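Local coordinates for membrane-anchored mycosin mycp1 (Mycobacterium thermoresistibile, PDB 4HVL), which probably acts as a zinc-binding, membrane-anchored serine endopeptidase of the subtilisin family within the mycobacterial ESX-1 (type VII) secretion system, at residues S38-R43 / G293-A298; A106-G111 / E284-L289; S271-W276 / D353-A358. All blocks are in the same frame, centred on the assembly; numbering follows the deposited sequence.

Interaction 1. Residues S38-R43 / G293-A298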
loop_
_atom_site.group_PDB
_atom_site.type_symbol
_atom_site.label_atom_id
_atom_site.label_comp_id
_atom_site.label_asym_id
_atom_site.label_seq_id
_atom_site.Cartn_x
_atom_site.Cartn_y
_atom_site.Cartn_z
ATOM N N SER A 38 -3.484 25.248 -10.194
ATOM C CA SER A 38 -3.423 23.922 -10.816
ATOM C C SER A 38 -4.590 23.751 -11.788
ATOM O O SER A 38 -5.706 24.172 -11.504
ATOM C CB SER A 38 -3.505 22.829 -9.742
ATOM O OG SER A 38 -2.391 22.869 -8.857
ATOM N N ASN A 39 -4.331 23.161 -12.938
ATOM C CA ASN A 39 -5.378 22.913 -13.922
ATOM C C ASN A 39 -5.552 21.408 -14.045
ATOM O O ASN A 39 -4.657 20.724 -14.521
ATOM C CB ASN A 39 -5.008 23.520 -15.266
ATOM C CG ASN A 39 -5.908 23.037 -16.405
ATOM O OD1 ASN A 39 -7.075 22.669 -16.204
ATOM N ND2 ASN A 39 -5.363 23.044 -17.617
ATOM N N PHE A 40 -6.690 20.894 -13.590
ATOM C CA PHE A 40 -6.913 19.446 -13.560
ATOM C C PHE A 40 -7.597 18.893 -14.813
ATOM O O PHE A 40 -7.937 17.712 -14.876
ATOM C CB PHE A 40 -7.704 19.080 -12.304
ATOM C CG PHE A 40 -6.979 19.405 -11.025
ATOM C CD1 PHE A 40 -5.969 18.588 -10.578
ATOM C CD2 PHE A 40 -7.309 20.536 -10.280
ATOM C CE1 PHE A 40 -5.305 18.858 -9.385
ATOM C CE2 PHE A 40 -6.646 20.827 -9.096
ATOM C CZ PHE A 40 -5.643 19.982 -8.643
ATOM N N ALA A 41 -7.783 19.741 -15.816
ATOM C CA ALA A 41 -8.305 19.287 -17.101
ATOM C C ALA A 41 -7.358 18.273 -17.766
ATOM O O ALA A 41 -7.801 17.349 -18.430
ATOM C CB ALA A 41 -8.562 20.468 -18.019
ATOM N N ASP A 42 -6.058 18.449 -17.571
ATOM C CA ASP A 42 -5.062 17.540 -18.142
ATOM C C ASP A 42 -4.957 16.273 -17.314
ATOM O O ASP A 42 -5.305 16.250 -16.131
ATOM C CB ASP A 42 -3.686 18.214 -18.209
ATOM C CG ASP A 42 -3.647 19.351 -19.208
ATOM O OD1 ASP A 42 -4.084 19.127 -20.369
ATOM O OD2 ASP A 42 -3.189 20.461 -18.838
ATOM N N ARG A 43 -4.492 15.211 -17.958
ATOM C CA ARG A 43 -4.282 13.943 -17.288
ATOM C C ARG A 43 -3.074 14.047 -16.367
ATOM O O ARG A 43 -2.104 14.665 -16.744
ATOM C CB ARG A 43 -4.080 12.846 -18.327
ATOM C CG ARG A 43 -5.361 12.520 -19.076
ATOM C CD ARG A 43 -5.140 11.461 -20.146
ATOM N NE ARG A 43 -6.300 11.371 -21.036
ATOM C CZ ARG A 43 -6.292 10.849 -22.263
ATOM N NH1 ARG A 43 -5.182 10.332 -22.787
ATOM N NH2 ARG A 43 -7.414 10.837 -22.975
ATOM N N GLY A 293 -14.632 13.994 -3.665
ATOM C CA GLY A 293 -14.367 13.520 -5.022
ATOM C C GLY A 293 -13.777 14.583 -5.926
ATOM O O GLY A 293 -13.767 14.420 -7.157
ATOM N N GLU A 294 -13.259 15.654 -5.309
ATOM C CA GLU A 294 -12.632 16.788 -6.006
ATOM C C GLU A 294 -11.149 16.518 -6.245
ATOM O O GLU A 294 -10.472 15.971 -5.379
ATOM C CB GLU A 294 -12.810 18.085 -5.169
ATOM C CG GLU A 294 -11.814 18.335 -4.024
ATOM C CD GLU A 294 -11.980 17.484 -2.755
ATOM O OE1 GLU A 294 -12.793 16.545 -2.728
ATOM O OE2 GLU A 294 -11.287 17.767 -1.737
ATOM N N PRO A 295 -10.620 16.924 -7.407
ATOM C CA PRO A 295 -9.198 16.680 -7.622
ATOM C C PRO A 295 -8.316 17.432 -6.603
ATOM O O PRO A 295 -8.614 18.574 -6.238
ATOM C CB PRO A 295 -8.941 17.173 -9.053
ATOM C CG PRO A 295 -10.196 17.789 -9.542
ATOM C CD PRO A 295 -11.274 17.629 -8.530
ATOM N N VAL A 296 -7.279 16.750 -6.119
ATOM C CA VAL A 296 -6.311 17.337 -5.220
ATOM C C VAL A 296 -4.887 16.955 -5.627
ATOM O O VAL A 296 -4.665 15.894 -6.225
ATOM C CB VAL A 296 -6.532 16.888 -3.759
ATOM C CG1 VAL A 296 -7.779 17.538 -3.180
ATOM C CG2 VAL A 296 -6.574 15.354 -3.637
ATOM N N ASN A 297 -3.925 17.794 -5.246
ATOM C CA ASN A 297 -2.509 17.539 -5.528
ATOM C C ASN A 297 -1.523 18.151 -4.524
ATOM O O ASN A 297 -0.337 18.258 -4.819
ATOM C CB ASN A 297 -2.176 17.993 -6.962
ATOM C CG ASN A 297 -2.215 19.495 -7.126
ATOM O OD1 ASN A 297 -2.566 20.229 -6.195
ATOM N ND2 ASN A 297 -1.854 19.970 -8.318
ATOM N N ALA A 298 -2.020 18.529 -3.338
ATOM C CA ALA A 298 -1.205 19.117 -2.296
ATOM C C ALA A 298 -1.762 18.736 -0.933
ATOM O O ALA A 298 -2.963 18.478 -0.785
ATOM C CB ALA A 298 -1.191 20.631 -2.426
#
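Phe40 against Pro295, and Ser38 against Asn297, fasten the loop between strand 23-25 and helix 45-50 onto the middle strand of a small antiparallel sheet in this subtilisin-like fold. The contact lies at the surface and shows how an aromatic ring and a side-chain hydrogen bond help hold an irregular segment against a strand. Pro295 CB sits over one face of the Phe40 ring in a CH-pi contact, 3.7 Å from the ring centroid. It is displaced toward the rim, so that Pro295 CB comes closest to Phe40 CG at 3.6 Å, while Pro295 CG also reaches Phe40 CB at 3.9 Å. Phe40 CG is anti to its own carbonyl carbon (chi1 -62°), a torsion that sets the start of the ring beside Pro295. The far end of the ring reaches Asn297, and Phe40 CZ is 3.8 Å from Asn297 CG. Ring and amide planes are inclined by 59°, so the two groups do not stack. The amide is gripped through both of its polar atoms: Asn297 OD1 accepts from the backbone N of Tyr35, while ND2 turns to Ser38. Ser38 OG is also hydrogen-bonded to Tyr35 O, so the hydroxyl links the amide to the backbone of its own loop. Nearby, Asn297 and Ala298 together face Thr33 in a classic beta bulge, which joins the same loop to the strand through the backbone. The Asn297 ND2 to Ser38 OG bond spans 3.0 Å, nearly straight at 165°, with the hydroxyl oxygen close to the plane of the amide.

Interaction 2. Residues A106-G111 / E284-L289. With ACT (acetate ion), chain L.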
loop_
_atom_site.group_PDB
_atom_site.type_symbol
_atom_site.label_atom_id
_atom_site.label_comp_id
_atom_site.label_asym_id
_atom_site.label_seq_id
_atom_site.Cartn_x
_atom_site.Cartn_y
_atom_site.Cartn_z
ATOM N N ALA A 106 -7.480 5.331 -2.079
ATOM C CA ALA A 106 -8.655 4.695 -2.670
ATOM C C ALA A 106 -9.005 5.316 -4.021
ATOM O O ALA A 106 -9.379 4.581 -4.960
ATOM C CB ALA A 106 -9.851 4.752 -1.716
ATOM N N SER A 107 -8.839 6.642 -4.137
ATOM C CA SER A 107 -9.151 7.337 -5.397
ATOM C C SER A 107 -8.223 6.923 -6.534
ATOM O O SER A 107 -8.659 6.828 -7.688
ATOM C CB SER A 107 -9.152 8.858 -5.245
ATOM O OG SER A 107 -7.838 9.397 -5.205
ATOM N N VAL A 108 -6.960 6.670 -6.211
ATOM C CA VAL A 108 -5.979 6.235 -7.213
ATOM C C VAL A 108 -6.312 4.817 -7.728
ATOM O O VAL A 108 -6.256 4.551 -8.935
ATOM C CB VAL A 108 -4.522 6.341 -6.663
ATOM C CG1 VAL A 108 -3.536 5.607 -7.548
ATOM C CG2 VAL A 108 -4.095 7.795 -6.543
ATOM N N ILE A 109 -6.706 3.928 -6.809
ATOM C CA ILE A 109 -7.078 2.551 -7.131
ATOM C C ILE A 109 -8.367 2.529 -7.998
ATOM O O ILE A 109 -8.390 1.944 -9.071
ATOM C CB ILE A 109 -7.330 1.735 -5.837
ATOM C CG1 ILE A 109 -6.046 1.629 -4.985
ATOM C CG2 ILE A 109 -7.881 0.349 -6.166
ATOM C CD1 ILE A 109 -6.254 1.040 -3.602
ATOM N N ALA A 110 -9.419 3.197 -7.526
ATOM C CA ALA A 110 -10.761 3.001 -8.076
ATOM C C ALA A 110 -11.595 4.268 -8.236
ATOM O O ALA A 110 -12.806 4.191 -8.402
ATOM C CB ALA A 110 -11.499 1.980 -7.227
ATOM N N GLY A 111 -10.956 5.431 -8.239
ATOM C CA GLY A 111 -11.681 6.678 -8.391
ATOM C C GLY A 111 -12.420 6.750 -9.715
ATOM O O GLY A 111 -11.876 6.392 -10.754
ATOM N N GLU A 284 5.347 10.087 -6.737
ATOM C CA GLU A 284 5.674 11.500 -6.521
ATOM C C GLU A 284 4.737 12.383 -7.354
ATOM O O GLU A 284 4.249 11.971 -8.409
ATOM C CB GLU A 284 7.124 11.796 -6.949
ATOM C CG GLU A 284 8.201 10.980 -6.261
ATOM C CD GLU A 284 9.576 11.182 -6.894
ATOM O OE1 GLU A 284 9.850 12.275 -7.453
ATOM O OE2 GLU A 284 10.380 10.239 -6.861
ATOM N N ASN A 285 4.492 13.604 -6.866
ATOM C CA ASN A 285 3.737 14.617 -7.624
ATOM C C ASN A 285 2.415 14.039 -8.108
ATOM O O ASN A 285 2.030 14.161 -9.285
ATOM C CB ASN A 285 4.595 15.164 -8.775
ATOM C CG ASN A 285 5.850 15.877 -8.291
ATOM O OD1 ASN A 285 6.971 15.422 -8.522
ATOM N ND2 ASN A 285 5.670 17.008 -7.632
ATOM N N ILE A 286 1.724 13.409 -7.161
ATOM C CA ILE A 286 0.508 12.651 -7.426
ATOM C C ILE A 286 -0.729 13.581 -7.421
ATOM O O ILE A 286 -0.801 14.568 -6.670
ATOM C CB ILE A 286 0.362 11.495 -6.398
ATOM C CG1 ILE A 286 1.495 10.470 -6.545
ATOM C CG2 ILE A 286 -0.990 10.797 -6.487
ATOM C CD1 ILE A 286 1.643 9.876 -7.927
ATOM N N THR A 287 -1.656 13.288 -8.327
ATOM C CA THR A 287 -2.993 13.872 -8.318
ATOM C C THR A 287 -3.948 12.784 -7.893
ATOM O O THR A 287 -3.838 11.635 -8.339
ATOM C CB THR A 287 -3.349 14.382 -9.707
ATOM O OG1 THR A 287 -2.430 15.425 -10.043
ATOM C CG2 THR A 287 -4.778 14.908 -9.780
ATOM N N ALA A 288 -4.871 13.138 -7.012
ATOM C CA ALA A 288 -5.831 12.185 -6.499
ATOM C C ALA A 288 -7.142 12.936 -6.257
ATOM O O ALA A 288 -7.286 14.098 -6.701
ATOM C CB ALA A 288 -5.269 11.556 -5.222
ATOM N N LEU A 289 -8.104 12.283 -5.616
ATOM C CA LEU A 289 -9.354 12.919 -5.205
ATOM C C LEU A 289 -9.475 13.020 -3.693
ATOM O O LEU A 289 -8.979 12.169 -2.947
ATOM C CB LEU A 289 -10.565 12.144 -5.741
ATOM C CG LEU A 289 -10.618 11.858 -7.256
ATOM C CD1 LEU A 289 -11.901 11.089 -7.591
ATOM C CD2 LEU A 289 -10.515 13.148 -8.046
HETATM C C ACT L . 2.136 18.626 -8.622
HETATM O O ACT L . 1.135 18.392 -9.365
HETATM O OXT ACT L . 2.454 17.909 -7.626
HETATM C CH3 ACT L . 2.984 19.818 -8.966
#
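Ser107 and Leu289 join the helix that follows the predicted catalytic His101 of the subtilisin fold to strand 288-289, an outermost strand of the small antiparallel sheet. The contact is buried, and it exemplifies how a helix serine can bind both its own helix and a neighbouring strand. Ser107 OG lies between its backbone N and carbonyl carbon (chi1 77°), and from there it meets the backbone N-H of Leu289 at 2.9 Å from N to OG. The bond is almost straight (172°). Ser107 OG is also hydrogen-bonded to Leu104 O, one turn back in the same helix, so the buried hydroxyl has a partner on each of the two elements it joins. Ala288 CB comes up against the same oxygen, 3.4 Å from Ser107 OG.

One residue on, Val108 presents a single branch. CG1 is anti to the backbone N (chi1 167°), which leaves CG2 anti to the carbonyl carbon, and it is CG2 that approaches 284-289. Val108 CG2 lies 4.2 Å from Ala288 CB and 4.3 Å from Ile286 CG2, a light touch on both side chains. The Val108 side chain also packs on Phe313, Ala316 and Tyr317 of helix 311-328, and so touches both that helix and 284-289.

At the solvent-exposed end of 284-289, Asn285 ND2 makes a weak hydrogen bond to OXT of an acetate, probably from the crystallisation liquor, at 3.3 Å. At the other end the aliphatic base of Leu289 closes on Ser107. Leu289 CG lies 3.9 Å from Ser107 CB, and Leu289 CB approaches the same Ser107 CB to 3.6 Å.

Interaction 3. Residues S271-W276 / D353-A358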
loop_
_atom_site.group_PDB
_atom_site.type_symbol
_atom_site.label_atom_id
_atom_site.label_comp_id
_atom_site.label_asym_id
_atom_site.label_seq_id
_atom_site.Cartn_x
_atom_site.Cartn_y
_atom_site.Cartn_z
ATOM N N SER A 271 12.049 5.989 -1.139
ATOM C CA SER A 271 11.494 4.632 -1.247
ATOM C C SER A 271 12.427 3.661 -0.521
ATOM O O SER A 271 13.617 3.623 -0.795
ATOM C CB SER A 271 11.329 4.231 -2.714
ATOM O OG SER A 271 10.500 3.095 -2.864
ATOM N N MET A 272 11.880 2.905 0.420
ATOM C CA MET A 272 12.651 1.935 1.203
ATOM C C MET A 272 13.031 0.725 0.349
ATOM O O MET A 272 12.166 0.003 -0.157
ATOM C CB MET A 272 11.837 1.462 2.424
ATOM C CG MET A 272 11.908 2.402 3.624
ATOM S SD MET A 272 13.544 2.488 4.416
ATOM C CE MET A 272 13.741 0.776 4.869
ATOM N N SER A 273 14.334 0.500 0.207
ATOM C CA SER A 273 14.837 -0.606 -0.583
ATOM C C SER A 273 14.945 -1.841 0.279
ATOM O O SER A 273 15.169 -1.755 1.501
ATOM C CB SER A 273 16.243 -0.282 -1.150
ATOM O OG SER A 273 17.233 -0.323 -0.127
ATOM N N GLY A 274 14.851 -2.996 -0.369
ATOM C CA GLY A 274 15.214 -4.241 0.272
ATOM C C GLY A 274 15.140 -5.461 -0.628
ATOM O O GLY A 274 14.645 -5.373 -1.769
ATOM N N PRO A 275 15.580 -6.619 -0.101
ATOM C CA PRO A 275 15.559 -7.845 -0.896
ATOM C C PRO A 275 14.156 -8.307 -1.315
ATOM O O PRO A 275 14.042 -9.180 -2.169
ATOM C CB PRO A 275 16.236 -8.880 0.018
ATOM C CG PRO A 275 16.043 -8.378 1.399
ATOM C CD PRO A 275 15.982 -6.865 1.300
ATOM N N TRP A 276 13.117 -7.679 -0.751
ATOM C CA TRP A 276 11.718 -8.104 -0.914
ATOM C C TRP A 276 10.925 -7.253 -1.906
ATOM O O TRP A 276 9.805 -7.588 -2.243
ATOM C CB TRP A 276 11.007 -8.084 0.458
ATOM C CG TRP A 276 11.344 -6.820 1.227
ATOM C CD1 TRP A 276 10.933 -5.556 0.932
ATOM C CD2 TRP A 276 12.231 -6.700 2.348
ATOM N NE1 TRP A 276 11.471 -4.666 1.798
ATOM C CE2 TRP A 276 12.266 -5.334 2.696
ATOM C CE3 TRP A 276 12.954 -7.615 3.107
ATOM C CZ2 TRP A 276 13.014 -4.846 3.764
ATOM C CZ3 TRP A 276 13.696 -7.144 4.188
ATOM C CH2 TRP A 276 13.717 -5.756 4.508
ATOM N N ASP A 353 16.410 -5.214 -9.005
ATOM C CA ASP A 353 17.144 -4.568 -7.938
ATOM C C ASP A 353 16.258 -4.304 -6.722
ATOM O O ASP A 353 15.050 -4.553 -6.744
ATOM C CB ASP A 353 17.877 -3.323 -8.453
ATOM C CG ASP A 353 16.952 -2.187 -8.811
ATOM O OD1 ASP A 353 15.939 -1.967 -8.109
ATOM O OD2 ASP A 353 17.268 -1.472 -9.785
ATOM N N ASN A 354 16.883 -3.825 -5.661
ATOM C CA ASN A 354 16.206 -3.641 -4.381
ATOM C C ASN A 354 15.359 -2.366 -4.288
ATOM O O ASN A 354 14.646 -2.171 -3.316
ATOM C CB ASN A 354 17.237 -3.719 -3.242
ATOM C CG ASN A 354 17.640 -5.152 -2.919
ATOM O OD1 ASN A 354 17.385 -6.068 -3.700
ATOM N ND2 ASN A 354 18.260 -5.357 -1.742
ATOM N N TYR A 355 15.424 -1.514 -5.314
ATOM C CA TYR A 355 14.694 -0.256 -5.301
ATOM C C TYR A 355 13.352 -0.416 -6.012
ATOM O O TYR A 355 12.305 0.017 -5.498
ATOM C CB TYR A 355 15.556 0.854 -5.910
ATOM C CG TYR A 355 16.902 0.899 -5.241
ATOM C CD1 TYR A 355 17.078 1.582 -4.064
ATOM C CD2 TYR A 355 17.991 0.196 -5.767
ATOM C CE1 TYR A 355 18.300 1.591 -3.407
ATOM C CE2 TYR A 355 19.226 0.195 -5.126
ATOM C CZ TYR A 355 19.370 0.899 -3.939
ATOM O OH TYR A 355 20.589 0.919 -3.289
ATOM N N VAL A 356 13.385 -1.084 -7.165
ATOM C CA VAL A 356 12.210 -1.261 -8.009
ATOM C C VAL A 356 11.850 -2.725 -8.257
ATOM O O VAL A 356 10.850 -3.005 -8.907
ATOM C CB VAL A 356 12.357 -0.521 -9.365
ATOM C CG1 VAL A 356 12.476 0.977 -9.129
ATOM C CG2 VAL A 356 13.534 -1.054 -10.193
ATOM N N GLY A 357 12.633 -3.657 -7.719
ATOM C CA GLY A 357 12.392 -5.067 -7.959
ATOM C C GLY A 357 12.525 -5.371 -9.435
ATOM O O GLY A 357 13.549 -5.044 -10.039
ATOM N N ALA A 358 11.495 -5.990 -10.010
ATOM C CA ALA A 358 11.491 -6.327 -11.438
ATOM C C ALA A 358 11.208 -5.081 -12.306
ATOM O O ALA A 358 11.285 -5.146 -13.539
ATOM C CB ALA A 358 10.468 -7.414 -11.734
HETATM O O HOH W 1 11.972 0.892 -2.893
HETATM O O HOH W 2 18.732 -2.736 -0.236
#
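Gly274 N donates to Asn354 O at 3.1 Å, bringing two irregular loops of the subtilisin fold together without forming a sheet; the same oxygen receives a CA-H...O contact from Ser273 CA at 3.2 Å. A return contact runs from Asn354 CA to Gly274 O. The Asn354 side chain then lies against the Gly274-Pro275 peptide, with ND2 3.3 Å from Gly274 C. This amide nitrogen donates to Arg237 O and to a water, which in turn donates to Ser273 OG. Ser273 CB meets the Tyr355 ring obliquely, 3.6 Å from its CD1.

The 353-358 loop is shaped from within by Asp353, whose OD1 accepts from the backbone N of both Tyr355 and Val356. The Val356 N-H meets it nearly head-on, and that of Tyr355 from above the carboxylate plane. A second water lies 2.6 Å from Ser271 OG and 2.8 Å from Tyr355 O; Ser271 OG is hydrogen-bonded to Gly260 N as well. Such chemistry implies a polar, partly water-mediated junction of mostly buried residues, in which one direct backbone bond is joined by two water bridges, one of them from the Asn354 amide, which is itself held by Arg237 O.

In the fold
From the N terminus, 38-43 comes first and waits about 250 residues for its partner, 293-298, so interaction 1 closes the longest loop. Within that span interaction 2 closes a shorter one, from 106-111 to 284-289. The two meet directly: their strands, 288-289 and 295-300, follow each other and pair in one antiparallel sheet, with a probable hydrogen bond from Val296 N to Ala288 O. An early loop and the helix after His101 thus both dock on the same sheet. Interaction 3, between 271-276 and 353-358, crosses both and touches neither; it ties the approach to strand 277-282, at the edge of the parallel sheet, to the loop before the last helix.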